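Local coordinates for TRAP dicarboxylate transporter, DctP subunit (Anaerococcus prevoti, PDB 4N91), which binds D-glucuronate, in both its alpha and beta forms, and probably serves as the extracellular solute-binding component of a TRAP-type transporter, at residues A[79-84]-A[90-95]; A[142-147]-A[249-254]; A[44-49]-A[66-71]; A[105-110]-A[179-184]; A[155-160]-A[217-222]. All blocks are in the same frame, centred on the assembly; numbering follows the deposited sequence. Where two conformers were deposited one is given.

Contact 1 of 5, residues A[79-84]-A[90-95]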
# COMPACT_ATOMS: atom_id res chain seq x y z
N ASP A 79 -9.80 3.15 -10.32
CA ASP A 79 -9.91 3.82 -11.64
C ASP A 79 -8.55 3.63 -12.38
O ASP A 79 -8.49 3.19 -13.54
CB ASP A 79 -10.12 5.37 -11.50
CG ASP A 79 -11.56 5.81 -11.11
OD1 ASP A 79 -12.53 5.00 -11.14
OD2 ASP A 79 -11.72 7.05 -10.76
N MSE A 80 -7.46 3.96 -11.69
CA MSE A 80 -6.12 3.98 -12.31
C MSE A 80 -5.64 2.59 -12.70
O MSE A 80 -5.01 2.44 -13.74
CB MSE A 80 -5.10 4.66 -11.39
CG MSE A 80 -5.35 6.13 -11.25
SE MSE A 80 -3.86 7.03 -10.33
CE MSE A 80 -4.35 6.57 -8.49
N VAL A 81 -5.89 1.59 -11.87
CA VAL A 81 -5.47 0.23 -12.21
C VAL A 81 -6.16 -0.18 -13.53
O VAL A 81 -5.52 -0.76 -14.42
CB VAL A 81 -5.77 -0.77 -11.12
CG1 VAL A 81 -5.45 -2.21 -11.57
CG2 VAL A 81 -4.97 -0.44 -9.87
N GLN A 82 -7.45 0.14 -13.65
CA GLN A 82 -8.18 -0.19 -14.87
C GLN A 82 -7.66 0.56 -16.09
O GLN A 82 -7.59 -0.01 -17.19
CB GLN A 82 -9.70 -0.00 -14.66
CG GLN A 82 -10.25 -0.99 -13.64
CD GLN A 82 -11.71 -0.75 -13.32
OE1 GLN A 82 -12.58 -1.53 -13.71
NE2 GLN A 82 -11.98 0.33 -12.59
N LEU A 83 -7.27 1.82 -15.92
CA LEU A 83 -6.67 2.59 -17.00
C LEU A 83 -5.31 2.02 -17.38
O LEU A 83 -4.87 2.13 -18.52
CB LEU A 83 -6.51 4.05 -16.62
CG LEU A 83 -7.81 4.83 -16.42
CD1 LEU A 83 -7.49 6.25 -15.94
CD2 LEU A 83 -8.63 4.84 -17.71
N THR A 84 -4.63 1.42 -16.40
CA THR A 84 -3.31 0.82 -16.68
C THR A 84 -3.49 -0.48 -17.45
O THR A 84 -2.71 -0.79 -18.35
CB THR A 84 -2.53 0.58 -15.37
OG1 THR A 84 -2.39 1.83 -14.68
CG2 THR A 84 -1.16 0.00 -15.67
N ASN A 90 0.29 4.54 -18.51
CA ASN A 90 1.37 3.57 -18.63
C ASN A 90 1.74 2.91 -17.29
O ASN A 90 2.04 1.72 -17.23
CB ASN A 90 2.62 4.26 -19.21
CG ASN A 90 2.34 4.93 -20.54
OD1 ASN A 90 1.81 6.05 -20.61
ND2 ASN A 90 2.68 4.23 -21.63
N ILE A 91 1.71 3.70 -16.22
CA ILE A 91 2.22 3.28 -14.91
C ILE A 91 1.32 3.89 -13.85
O ILE A 91 0.89 5.03 -13.98
CB ILE A 91 3.63 3.80 -14.66
CG1 ILE A 91 4.64 3.24 -15.67
CG2 ILE A 91 4.08 3.51 -13.22
CD1 ILE A 91 5.93 4.05 -15.76
N CYS A 92 1.01 3.11 -12.82
CA CYS A 92 0.41 3.73 -11.65
C CYS A 92 0.84 3.04 -10.39
O CYS A 92 1.49 2.00 -10.41
CB CYS A 92 -1.10 3.76 -11.75
SG CYS A 92 -1.98 2.23 -11.34
N VAL A 93 0.48 3.65 -9.26
CA VAL A 93 0.77 3.05 -7.97
C VAL A 93 -0.53 2.56 -7.39
O VAL A 93 -1.49 3.32 -7.30
CB VAL A 93 1.42 4.08 -7.01
CG1 VAL A 93 1.65 3.48 -5.64
CG2 VAL A 93 2.75 4.55 -7.55
N ALA A 94 -0.54 1.30 -6.97
CA ALA A 94 -1.71 0.71 -6.33
C ALA A 94 -1.31 -0.03 -5.07
O ALA A 94 -0.30 -0.73 -5.05
CB ALA A 94 -2.38 -0.26 -7.29
N SER A 95 -2.10 0.08 -4.01
CA SER A 95 -1.85 -0.71 -2.83
C SER A 95 -2.05 -2.17 -3.14
O SER A 95 -2.96 -2.56 -3.88
CB SER A 95 -2.80 -0.31 -1.70
OG SER A 95 -2.59 -1.11 -0.55
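Cys92 puts its sulfur into a hollow formed by Met80, Val81 and Thr84 on the helix. Cys92 SG lies 4.0 Å from Met80 CB and 3.4 Å from Thr84 OG1. At chi1 80° the sulfur projects from the strand face toward Met80 and Thr84. Two residues further along the strand, the methyl of Ala94 is the next bump. Ala94 CB meets Val81 CG2 at 3.7 Å. Met80, a selenomethionine, lines the hollow mainly through its CB.

Thr84 closes the other end of the hollow. Its hydroxyl turns back to its own helix and gives a 2.8 Å hydrogen bond from Thr84 OG1 to Met80 O. The donor sits above the carbonyl plane, 36° out of it, while Thr84 N reaches the same oxygen from the opposite face. The methyl Thr84 CG2 lies 4.0 Å from Asn90 O. Cut back to an alanine, Thr84 would lose its side-chain bond to Met80 O, and a gap would probably open beside Cys92 SG and Asn90.

The short segment axes run 8.1 Å apart at an angle of 145°. Helix 77-86 thus packs on a face of the five-stranded sheet through strand 91-95. This is the alpha/beta layering of a periplasmic binding protein lobe, and the strand ends at Ser95 in the glucuronate pocket.

Contact 2 of 5, residues A[142-147]-A[249-254]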
# COMPACT_ATOMS: atom_id res chain seq x y z
N GLY A 142 -3.24 -7.37 -18.08
CA GLY A 142 -2.78 -6.16 -18.72
C GLY A 142 -1.67 -5.40 -18.00
O GLY A 142 -1.21 -4.39 -18.51
N PHE A 143 -1.21 -5.89 -16.86
CA PHE A 143 -0.14 -5.19 -16.14
C PHE A 143 0.81 -6.11 -15.37
O PHE A 143 0.51 -7.28 -15.10
CB PHE A 143 -0.74 -4.13 -15.20
CG PHE A 143 -1.58 -4.69 -14.08
CD1 PHE A 143 -1.01 -5.10 -12.88
CD2 PHE A 143 -2.96 -4.76 -14.20
CE1 PHE A 143 -1.79 -5.59 -11.84
CE2 PHE A 143 -3.75 -5.25 -13.17
CZ PHE A 143 -3.18 -5.65 -11.98
N GLU A 144 1.97 -5.56 -15.02
CA GLU A 144 2.86 -6.26 -14.13
C GLU A 144 3.50 -5.29 -13.15
O GLU A 144 3.68 -4.10 -13.45
CB GLU A 144 3.90 -7.06 -14.89
CG GLU A 144 5.04 -6.30 -15.45
CD GLU A 144 6.03 -7.21 -16.20
OE1 GLU A 144 6.02 -8.45 -16.01
OE2 GLU A 144 6.81 -6.67 -17.00
N GLY A 145 3.81 -5.82 -11.97
CA GLY A 145 4.51 -5.05 -10.95
C GLY A 145 5.95 -4.89 -11.37
O GLY A 145 6.56 -5.83 -11.90
N VAL A 146 6.50 -3.70 -11.14
CA VAL A 146 7.89 -3.44 -11.47
C VAL A 146 8.75 -3.08 -10.25
O VAL A 146 9.98 -3.28 -10.29
CB VAL A 146 8.04 -2.34 -12.55
CG1 VAL A 146 7.43 -2.84 -13.88
CG2 VAL A 146 7.46 -1.00 -12.08
N THR A 147 8.10 -2.61 -9.19
CA THR A 147 8.77 -2.39 -7.91
C THR A 147 7.71 -2.16 -6.84
O THR A 147 6.51 -2.19 -7.14
CB THR A 147 9.81 -1.23 -7.96
OG1 THR A 147 10.62 -1.25 -6.77
CG2 THR A 147 9.15 0.10 -8.09
N SER A 249 1.82 -4.62 -22.24
CA SER A 249 2.14 -4.44 -23.66
C SER A 249 3.09 -3.29 -23.87
O SER A 249 4.06 -3.38 -24.65
CB SER A 249 0.85 -4.21 -24.48
OG SER A 249 0.08 -5.38 -24.49
N TRP A 250 2.85 -2.20 -23.15
CA TRP A 250 3.72 -1.03 -23.25
C TRP A 250 5.14 -1.36 -22.81
O TRP A 250 6.11 -1.06 -23.51
CB TRP A 250 3.17 0.14 -22.42
CG TRP A 250 4.20 1.19 -22.31
CD1 TRP A 250 4.64 2.02 -23.30
CD2 TRP A 250 4.98 1.52 -21.15
NE1 TRP A 250 5.62 2.83 -22.84
CE2 TRP A 250 5.86 2.55 -21.52
CE3 TRP A 250 5.02 1.03 -19.84
CZ2 TRP A 250 6.78 3.11 -20.63
CZ3 TRP A 250 5.92 1.60 -18.95
CH2 TRP A 250 6.79 2.61 -19.34
N LEU A 251 5.26 -1.98 -21.64
CA LEU A 251 6.58 -2.22 -21.09
C LEU A 251 7.37 -3.17 -22.00
O LEU A 251 8.52 -2.91 -22.36
CB LEU A 251 6.43 -2.79 -19.66
CG LEU A 251 7.72 -2.91 -18.85
CD1 LEU A 251 8.30 -1.55 -18.59
CD2 LEU A 251 7.45 -3.64 -17.56
N GLU A 252 6.74 -4.27 -22.40
CA GLU A 252 7.45 -5.26 -23.22
C GLU A 252 7.70 -4.77 -24.64
O GLU A 252 8.54 -5.32 -25.35
CB GLU A 252 6.71 -6.59 -23.22
CG GLU A 252 6.68 -7.25 -21.84
CD GLU A 252 8.05 -7.27 -21.15
OE1 GLU A 252 9.06 -7.52 -21.85
OE2 GLU A 252 8.12 -7.04 -19.92
N GLY A 253 6.97 -3.74 -25.03
CA GLY A 253 7.16 -3.10 -26.32
C GLY A 253 8.36 -2.18 -26.39
O GLY A 253 8.80 -1.82 -27.48
N LEU A 254 8.90 -1.78 -25.25
CA LEU A 254 10.06 -0.90 -25.26
C LEU A 254 11.28 -1.55 -25.92
O LEU A 254 11.57 -2.73 -25.69
CB LEU A 254 10.46 -0.49 -23.84
CG LEU A 254 9.42 0.33 -23.08
CD1 LEU A 254 9.91 0.55 -21.68
CD2 LEU A 254 9.17 1.66 -23.76
O HOH W 1 -1.04 -5.13 -21.78
O HOH W 2 8.82 -8.19 -17.79
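Leu251 and Glu144 meet because of their first torsions. Leu251 has CG opposite its backbone N (chi1 -171°), which carries CD2 to the strand. Glu144 has CG between its backbone N and carbonyl carbon (chi1 78°) and then runs out extended. The two side chains cross at about a right angle, and Glu144 OE2 comes within 3.1 Å of Leu251 CD2. Val146 CG1 packs on the same methyl, Leu251 CD2, at 3.8 Å.

The Glu252 chain, bent at chi2, also crosses Glu144 at about a right angle. Glu252 OE2 stands 3.2 Å from Glu144 OE2, and the two carboxylate planes are 87° apart. Both oxygens are acceptors, so this is no hydrogen bond. Water 2 bridges them, donating to Glu144 OE2 at 2.6 Å and to Glu252 OE2 at 2.5 Å.

Strand 143-149 edges the five-stranded sheet in one lobe of the periplasmic-binding-protein fold. Helix 248-253 follows the adjacent antiparallel strand 242-247. Two arginines probably offset the paired charges. Arg139 makes a salt bridge with Glu144 OE1. Arg259 makes one with Glu252 OE2 and a long, weak ion pair with Glu144 OE2. A leucine at Glu144 would probably leave Arg139 without this carboxylate and take one acceptor from water 2.

At the start of the helix segment, water 1 accepts from Ser249 N at 2.9 Å. It also makes a weak bond to Gly142 O.

Contact 3 of 5, residues A[44-49]-A[66-71]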
# COMPACT_ATOMS: atom_id res chain seq x y z
N PRO A 44 6.23 11.00 -0.08
CA PRO A 44 7.37 10.21 -0.61
C PRO A 44 7.17 9.61 -1.99
O PRO A 44 8.09 9.54 -2.79
CB PRO A 44 7.53 9.12 0.44
CG PRO A 44 7.17 9.83 1.70
CD PRO A 44 5.96 10.64 1.32
N THR A 45 5.99 9.08 -2.26
CA THR A 45 5.70 8.52 -3.57
C THR A 45 5.78 9.52 -4.69
O THR A 45 6.30 9.21 -5.76
CB THR A 45 4.32 7.82 -3.50
OG1 THR A 45 4.43 6.71 -2.62
CG2 THR A 45 3.85 7.37 -4.88
N HIS A 46 5.29 10.74 -4.48
CA HIS A 46 5.45 11.76 -5.50
C HIS A 46 6.93 12.12 -5.68
O HIS A 46 7.40 12.23 -6.81
CB HIS A 46 4.62 13.01 -5.18
CG HIS A 46 4.59 13.99 -6.30
ND1 HIS A 46 3.98 13.73 -7.51
CD2 HIS A 46 5.14 15.21 -6.43
CE1 HIS A 46 4.14 14.75 -8.32
NE2 HIS A 46 4.83 15.68 -7.68
N LEU A 47 7.66 12.26 -4.57
CA LEU A 47 9.08 12.60 -4.63
C LEU A 47 9.85 11.50 -5.35
O LEU A 47 10.73 11.78 -6.16
CB LEU A 47 9.65 12.82 -3.24
CG LEU A 47 8.93 13.87 -2.41
CD1 LEU A 47 9.55 13.96 -1.01
CD2 LEU A 47 8.97 15.20 -3.10
N GLY A 48 9.53 10.24 -5.07
CA GLY A 48 10.15 9.14 -5.79
C GLY A 48 9.84 9.17 -7.28
O GLY A 48 10.71 8.93 -8.14
N LEU A 49 8.60 9.45 -7.62
CA LEU A 49 8.23 9.46 -9.03
C LEU A 49 8.86 10.64 -9.77
O LEU A 49 9.20 10.52 -10.96
CB LEU A 49 6.71 9.41 -9.21
CG LEU A 49 6.04 8.07 -8.86
CD1 LEU A 49 4.55 8.21 -8.77
CD2 LEU A 49 6.41 7.01 -9.89
N ILE A 66 7.81 12.09 -19.45
CA ILE A 66 7.11 11.41 -18.35
C ILE A 66 6.26 12.42 -17.60
O ILE A 66 6.76 13.44 -17.13
CB ILE A 66 8.12 10.70 -17.43
CG1 ILE A 66 8.67 9.47 -18.15
CG2 ILE A 66 7.47 10.30 -16.12
CD1 ILE A 66 9.84 8.81 -17.47
N GLN A 67 4.95 12.16 -17.51
CA GLN A 67 4.05 13.06 -16.81
C GLN A 67 3.44 12.40 -15.59
O GLN A 67 2.82 11.35 -15.70
CB GLN A 67 2.95 13.52 -17.76
CG GLN A 67 3.50 14.32 -18.91
CD GLN A 67 2.44 14.71 -19.91
OE1 GLN A 67 1.27 14.34 -19.79
NE2 GLN A 67 2.85 15.47 -20.94
N VAL A 68 3.64 13.01 -14.42
CA VAL A 68 3.22 12.41 -13.16
C VAL A 68 1.96 13.14 -12.69
O VAL A 68 1.94 14.36 -12.60
CB VAL A 68 4.32 12.49 -12.08
CG1 VAL A 68 3.84 11.84 -10.77
CG2 VAL A 68 5.59 11.84 -12.56
N TYR A 69 0.90 12.38 -12.44
CA TYR A 69 -0.38 12.90 -12.02
C TYR A 69 -0.67 12.49 -10.58
O TYR A 69 -1.11 11.36 -10.31
CB TYR A 69 -1.49 12.37 -12.93
CG TYR A 69 -1.40 12.84 -14.37
CD1 TYR A 69 -0.58 12.22 -15.28
CD2 TYR A 69 -2.17 13.93 -14.81
CE1 TYR A 69 -0.49 12.65 -16.59
CE2 TYR A 69 -2.08 14.36 -16.12
CZ TYR A 69 -1.23 13.73 -16.99
OH TYR A 69 -1.14 14.14 -18.31
N PRO A 70 -0.47 13.41 -9.63
CA PRO A 70 -0.68 13.09 -8.23
C PRO A 70 -2.15 13.20 -7.82
O PRO A 70 -3.00 13.49 -8.66
CB PRO A 70 0.13 14.17 -7.51
CG PRO A 70 -0.06 15.36 -8.39
CD PRO A 70 -0.01 14.81 -9.80
N SER A 71 -2.42 12.95 -6.54
CA SER A 71 -3.70 13.27 -5.89
C SER A 71 -4.96 12.88 -6.66
O SER A 71 -5.96 13.65 -6.76
CB SER A 71 -3.72 14.75 -5.53
OG SER A 71 -3.48 15.53 -6.67
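The imidazole of His46 meets Val68 and Pro70, and both approach the ring obliquely. Val68 CG1 lies 3.8 Å from His46 ND1 and equally near CE1. Pro70 CB is 3.9 Å from His46 ND1. The ring reaches them because CG is trans to the main-chain nitrogen (chi1 -171°), which swings the imidazole from the helix to the end of the strand. The polar partner of His46 ND1 is His37 NE2, to which it is hydrogen-bonded. The two histidine rings also meet, with planes at about 45°.

Val68 is shared. The methyl that touches the imidazole, Val68 CG1, also packs against Leu49 CB at 4.1 Å. It thus sits between residues three positions apart on the helix.

The two segments belong to the beta-alpha-beta unit of strand 31-36, helix 44-60 and strand 64-69. Leu49 also touches Val35 of the neighbouring parallel strand 31-36. From helix 256-290, Leu269 packs on Leu49 as well.

Contact 4 of 5, residues A[105-110]-A[179-184]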
# COMPACT_ATOMS: atom_id res chain seq x y z
N VAL A 105 -3.16 -14.27 -6.13
CA VAL A 105 -1.85 -14.49 -5.53
C VAL A 105 -1.33 -13.25 -4.80
O VAL A 105 -0.50 -13.36 -3.90
CB VAL A 105 -0.82 -15.01 -6.54
CG1 VAL A 105 -0.21 -13.90 -7.35
CG2 VAL A 105 0.28 -15.78 -5.80
N TRP A 106 -1.84 -12.07 -5.14
CA TRP A 106 -1.40 -10.86 -4.41
C TRP A 106 -1.81 -10.90 -2.94
O TRP A 106 -1.27 -10.17 -2.10
CB TRP A 106 -1.92 -9.58 -5.04
CG TRP A 106 -1.47 -9.28 -6.43
CD1 TRP A 106 -2.13 -9.61 -7.58
CD2 TRP A 106 -0.31 -8.55 -6.83
NE1 TRP A 106 -1.44 -9.15 -8.66
CE2 TRP A 106 -0.32 -8.51 -8.24
CE3 TRP A 106 0.74 -7.93 -6.14
CZ2 TRP A 106 0.68 -7.86 -8.97
CZ3 TRP A 106 1.73 -7.31 -6.87
CH2 TRP A 106 1.69 -7.27 -8.27
N GLU A 107 -2.78 -11.76 -2.62
CA GLU A 107 -3.27 -11.95 -1.25
C GLU A 107 -2.17 -12.15 -0.26
O GLU A 107 -2.35 -11.85 0.91
CB GLU A 107 -4.12 -13.23 -1.17
CG GLU A 107 -5.51 -13.08 -1.63
CD GLU A 107 -6.22 -14.41 -1.73
OE1 GLU A 107 -5.57 -15.51 -1.83
OE2 GLU A 107 -7.46 -14.35 -1.75
N ILE A 108 -1.06 -12.73 -0.69
CA ILE A 108 0.02 -13.08 0.24
C ILE A 108 0.45 -11.90 1.13
O ILE A 108 0.59 -12.05 2.35
CB ILE A 108 1.23 -13.71 -0.51
CG1 ILE A 108 2.32 -14.15 0.47
CG2 ILE A 108 1.83 -12.78 -1.56
CD1 ILE A 108 1.93 -15.23 1.38
N PHE A 109 0.66 -10.74 0.52
CA PHE A 109 1.16 -9.59 1.29
C PHE A 109 0.05 -8.82 2.03
O PHE A 109 0.33 -7.83 2.70
CB PHE A 109 1.95 -8.62 0.42
CG PHE A 109 3.08 -9.25 -0.32
CD1 PHE A 109 4.00 -10.06 0.33
CD2 PHE A 109 3.24 -9.03 -1.67
CE1 PHE A 109 5.04 -10.62 -0.37
CE2 PHE A 109 4.29 -9.61 -2.37
CZ PHE A 109 5.17 -10.41 -1.73
N ASN A 110 -1.19 -9.26 1.90
CA ASN A 110 -2.32 -8.67 2.64
C ASN A 110 -2.65 -9.42 3.93
O ASN A 110 -3.54 -9.00 4.68
CB ASN A 110 -3.56 -8.61 1.76
CG ASN A 110 -3.37 -7.69 0.58
OD1 ASN A 110 -2.58 -6.74 0.67
ND2 ASN A 110 -4.02 -7.98 -0.53
N SER A 179 -10.87 -4.40 -0.64
CA SER A 179 -10.07 -5.58 -0.41
C SER A 179 -10.87 -6.61 0.38
O SER A 179 -11.17 -6.40 1.56
CB SER A 179 -8.86 -5.16 0.43
OG SER A 179 -8.18 -6.30 0.95
N PRO A 180 -11.24 -7.73 -0.26
CA PRO A 180 -11.97 -8.76 0.50
C PRO A 180 -11.22 -9.26 1.73
O PRO A 180 -11.86 -9.58 2.73
CB PRO A 180 -12.22 -9.86 -0.52
CG PRO A 180 -12.15 -9.14 -1.88
CD PRO A 180 -11.15 -8.04 -1.70
N THR A 181 -9.90 -9.28 1.68
CA THR A 181 -9.12 -9.69 2.85
C THR A 181 -9.38 -8.77 4.04
O THR A 181 -9.68 -9.23 5.15
CB THR A 181 -7.61 -9.71 2.51
OG1 THR A 181 -7.36 -10.80 1.63
CG2 THR A 181 -6.78 -9.84 3.77
N ASN A 182 -9.36 -7.46 3.79
CA ASN A 182 -9.61 -6.51 4.86
C ASN A 182 -11.04 -6.53 5.35
O ASN A 182 -11.29 -6.30 6.53
CB ASN A 182 -9.16 -5.11 4.45
CG ASN A 182 -7.65 -4.98 4.51
OD1 ASN A 182 -6.95 -5.31 3.56
ND2 ASN A 182 -7.13 -4.53 5.65
N VAL A 183 -11.99 -6.77 4.46
CA VAL A 183 -13.36 -6.93 4.93
C VAL A 183 -13.48 -8.10 5.91
O VAL A 183 -14.07 -7.99 6.98
CB VAL A 183 -14.31 -7.11 3.76
CG1 VAL A 183 -15.71 -7.50 4.25
CG2 VAL A 183 -14.35 -5.83 2.94
N ARG A 184 -12.89 -9.24 5.54
CA ARG A 184 -12.91 -10.41 6.42
C ARG A 184 -12.19 -10.13 7.74
O ARG A 184 -12.63 -10.56 8.79
CB ARG A 184 -12.29 -11.61 5.71
CG ARG A 184 -12.24 -12.87 6.54
CD ARG A 184 -13.60 -13.38 6.93
NE ARG A 184 -13.47 -14.66 7.62
CZ ARG A 184 -14.34 -15.13 8.50
NH1 ARG A 184 -15.43 -14.44 8.81
NH2 ARG A 184 -14.10 -16.30 9.09
O HOH W 3 -4.02 -5.24 2.72
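Thr181 OG1 and Asn110 ND2 both hydrogen-bond to one carboxylate oxygen, Glu100 OE1, so Glu100 ties loop and helix together. Its other oxygen, OE2, pairs with Ser179 OG. Across the contact itself the Thr181 methyl does the touching. Thr181 CG2 comes within 3.5 Å of Asn110 O and packs on Asn110 CB at 4.0 Å. With OG1 at chi1 -71°, this methyl falls on the far side of CB from the Thr181 nitrogen and faces the loop. Asn110 O also takes a hydrogen bond from Gln238 NE2.

Water 3 lies between the two segments. It is 3.0 Å from Asn182 OD1, and its 2.9 Å bond to Asn110 OD1 is weak.

Ser179 takes the N-cap position of helix 180-188. The contact sets the first turn of that helix against the loop after helix 96-99. It lies near the sugar site of this solute-binding fold, the Asn110 side chain being about 10 Å from the bound glucuronate.

Contact 5 of 5, residues A[155-160]-A[217-222]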
# COMPACT_ATOMS: atom_id res chain seq x y z
N SER A 155 -2.55 0.72 11.24
CA SER A 155 -3.14 0.62 12.55
C SER A 155 -4.46 1.38 12.59
O SER A 155 -4.64 2.32 11.82
CB SER A 155 -2.22 1.27 13.57
OG SER A 155 -1.07 0.48 13.81
N PHE A 156 -5.32 1.05 13.56
CA PHE A 156 -6.63 1.69 13.69
C PHE A 156 -6.55 3.10 14.26
O PHE A 156 -5.80 3.38 15.20
CB PHE A 156 -7.54 0.83 14.58
CG PHE A 156 -7.91 -0.47 13.93
CD1 PHE A 156 -8.73 -0.48 12.83
CD2 PHE A 156 -7.44 -1.69 14.42
CE1 PHE A 156 -9.04 -1.67 12.20
CE2 PHE A 156 -7.76 -2.86 13.80
CZ PHE A 156 -8.55 -2.86 12.69
N TYR A 157 -7.38 3.98 13.71
CA TYR A 157 -7.61 5.28 14.35
C TYR A 157 -9.10 5.58 14.29
O TYR A 157 -9.81 5.20 13.36
CB TYR A 157 -6.79 6.40 13.71
CG TYR A 157 -6.81 6.52 12.19
CD1 TYR A 157 -5.90 5.81 11.41
CD2 TYR A 157 -7.71 7.36 11.54
CE1 TYR A 157 -5.88 5.94 10.03
CE2 TYR A 157 -7.71 7.48 10.17
CZ TYR A 157 -6.78 6.78 9.42
OH TYR A 157 -6.74 6.90 8.04
N THR A 158 -9.57 6.25 15.34
CA THR A 158 -10.97 6.47 15.52
C THR A 158 -11.23 7.87 16.08
O THR A 158 -10.34 8.53 16.61
CB THR A 158 -11.51 5.45 16.54
OG1 THR A 158 -10.69 5.51 17.70
CG2 THR A 158 -11.48 4.02 15.99
N LYS A 159 -12.48 8.30 15.94
CA LYS A 159 -12.92 9.61 16.40
C LYS A 159 -13.32 9.66 17.86
O LYS A 159 -12.86 10.54 18.60
CB LYS A 159 -14.11 10.05 15.53
CG LYS A 159 -14.69 11.40 15.91
CD LYS A 159 -15.66 11.87 14.83
CE LYS A 159 -16.17 13.27 15.10
NZ LYS A 159 -16.92 13.30 16.37
N ASP A 160 -14.22 8.77 18.26
CA ASP A 160 -14.94 8.93 19.53
C ASP A 160 -14.41 8.09 20.65
O ASP A 160 -14.44 8.53 21.79
CB ASP A 160 -16.42 8.60 19.35
CG ASP A 160 -17.16 9.69 18.59
OD1 ASP A 160 -16.74 10.87 18.67
OD2 ASP A 160 -18.16 9.36 17.91
N GLU A 217 0.73 6.56 9.60
CA GLU A 217 0.60 7.87 10.21
C GLU A 217 0.43 9.03 9.23
O GLU A 217 -0.09 10.07 9.61
CB GLU A 217 1.78 8.14 11.12
CG GLU A 217 1.97 7.08 12.21
CD GLU A 217 2.92 5.95 11.84
OE1 GLU A 217 3.00 5.54 10.65
OE2 GLU A 217 3.62 5.47 12.77
N MSE A 218 0.86 8.83 7.99
CA MSE A 218 0.79 9.89 6.99
C MSE A 218 -0.65 10.24 6.64
O MSE A 218 -0.95 11.36 6.23
CB MSE A 218 1.60 9.51 5.75
CG MSE A 218 3.08 9.77 5.88
SE MSE A 218 3.34 11.65 5.68
CE MSE A 218 3.63 11.93 3.78
N SER A 219 -1.57 9.29 6.82
CA SER A 219 -2.99 9.57 6.62
C SER A 219 -3.47 10.65 7.55
O SER A 219 -4.39 11.39 7.20
CB SER A 219 -3.84 8.31 6.87
OG SER A 219 -3.77 7.42 5.76
N LEU A 220 -2.93 10.70 8.76
CA LEU A 220 -3.41 11.64 9.75
C LEU A 220 -3.10 13.08 9.36
O LEU A 220 -3.86 13.98 9.65
CB LEU A 220 -2.74 11.39 11.10
CG LEU A 220 -3.01 10.03 11.75
CD1 LEU A 220 -2.14 9.83 12.98
CD2 LEU A 220 -4.48 9.93 12.12
N THR A 221 -1.95 13.26 8.71
CA THR A 221 -1.39 14.60 8.51
C THR A 221 -1.54 15.00 7.05
O THR A 221 -2.26 15.96 6.75
CB THR A 221 0.07 14.65 9.00
OG1 THR A 221 0.84 13.62 8.35
CG2 THR A 221 0.14 14.48 10.51
N ASP A 222 -0.94 14.23 6.15
CA ASP A 222 -0.96 14.56 4.74
C ASP A 222 -2.39 14.57 4.20
O ASP A 222 -2.74 15.38 3.32
CB ASP A 222 -0.09 13.57 3.96
CG ASP A 222 0.53 14.19 2.74
OD1 ASP A 222 0.96 15.37 2.82
OD2 ASP A 222 0.58 13.51 1.70
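Strand 154-158 belongs to the four-stranded mixed sheet of the solute-binding fold, and here it meets the short, weakly bonded helix 218-221. That helix follows Asn215 and Asn216, both glucuronate-binding residues. The contact lies close to the sugar site: the side chain of Ser219 is about 5 Å from the bound glucuronate.

Tyr157 carries the strand side of the contact. A chi1 of 48° points its ring at the helix. Leu220 lies over one face of the ring. Leu220 CD2 is 4.2 Å from the centroid of the Tyr157 ring and 15° off the normal, a CH-pi contact. This methyl, Leu220 CD2, is displaced toward the rim and is nearest to Tyr157 CG, at 4.1 Å. The tyrosine and leucine chains run alongside each other in opposing senses. Leu220 also touches Tyr232 of strand 231-238.

The far end of the ring reaches Ser219. The phenol has a polar partner of its own, because Tyr157 OH is hydrogen-bonded to His225 ND1. That bond probably helps to hold the ring in place, with its flat side to the leucine. Ser219 also touches Phe198, a residue of the sugar pocket. Beside the phenol, Ser219 turns its carbon rather than its hydroxyl to the tyrosine: Ser219 CB lies 3.4 Å from Tyr157 OH, while Ser219 OG is 3.8 Å away.

How the contacts relate
Contacts 1, 2 and 3 all reach the five-stranded sheet. Contact 1 touches both others: Val81 CG1 meets Phe143 CE2 of contact 2 at 3.8 Å, and Val93 CG2 meets Thr45 CG2 of contact 3 at 4.0 Å. Contact 5 belongs to the other, four-stranded sheet. Its centre is about 23 Å from that of contact 3. Contacts 2 and 5 lie on opposite sides of the chain's centre, their own centres about 34 Å apart. Contacts 1 and 5 lie nearest the glucuronate. Ser95 of contact 1 is a pocket residue, and the side chains of Val93 and Ser219 are each about 5 Å from the sugar. In contact 4, the Asn110 side chain stands further off, at about 10 Å.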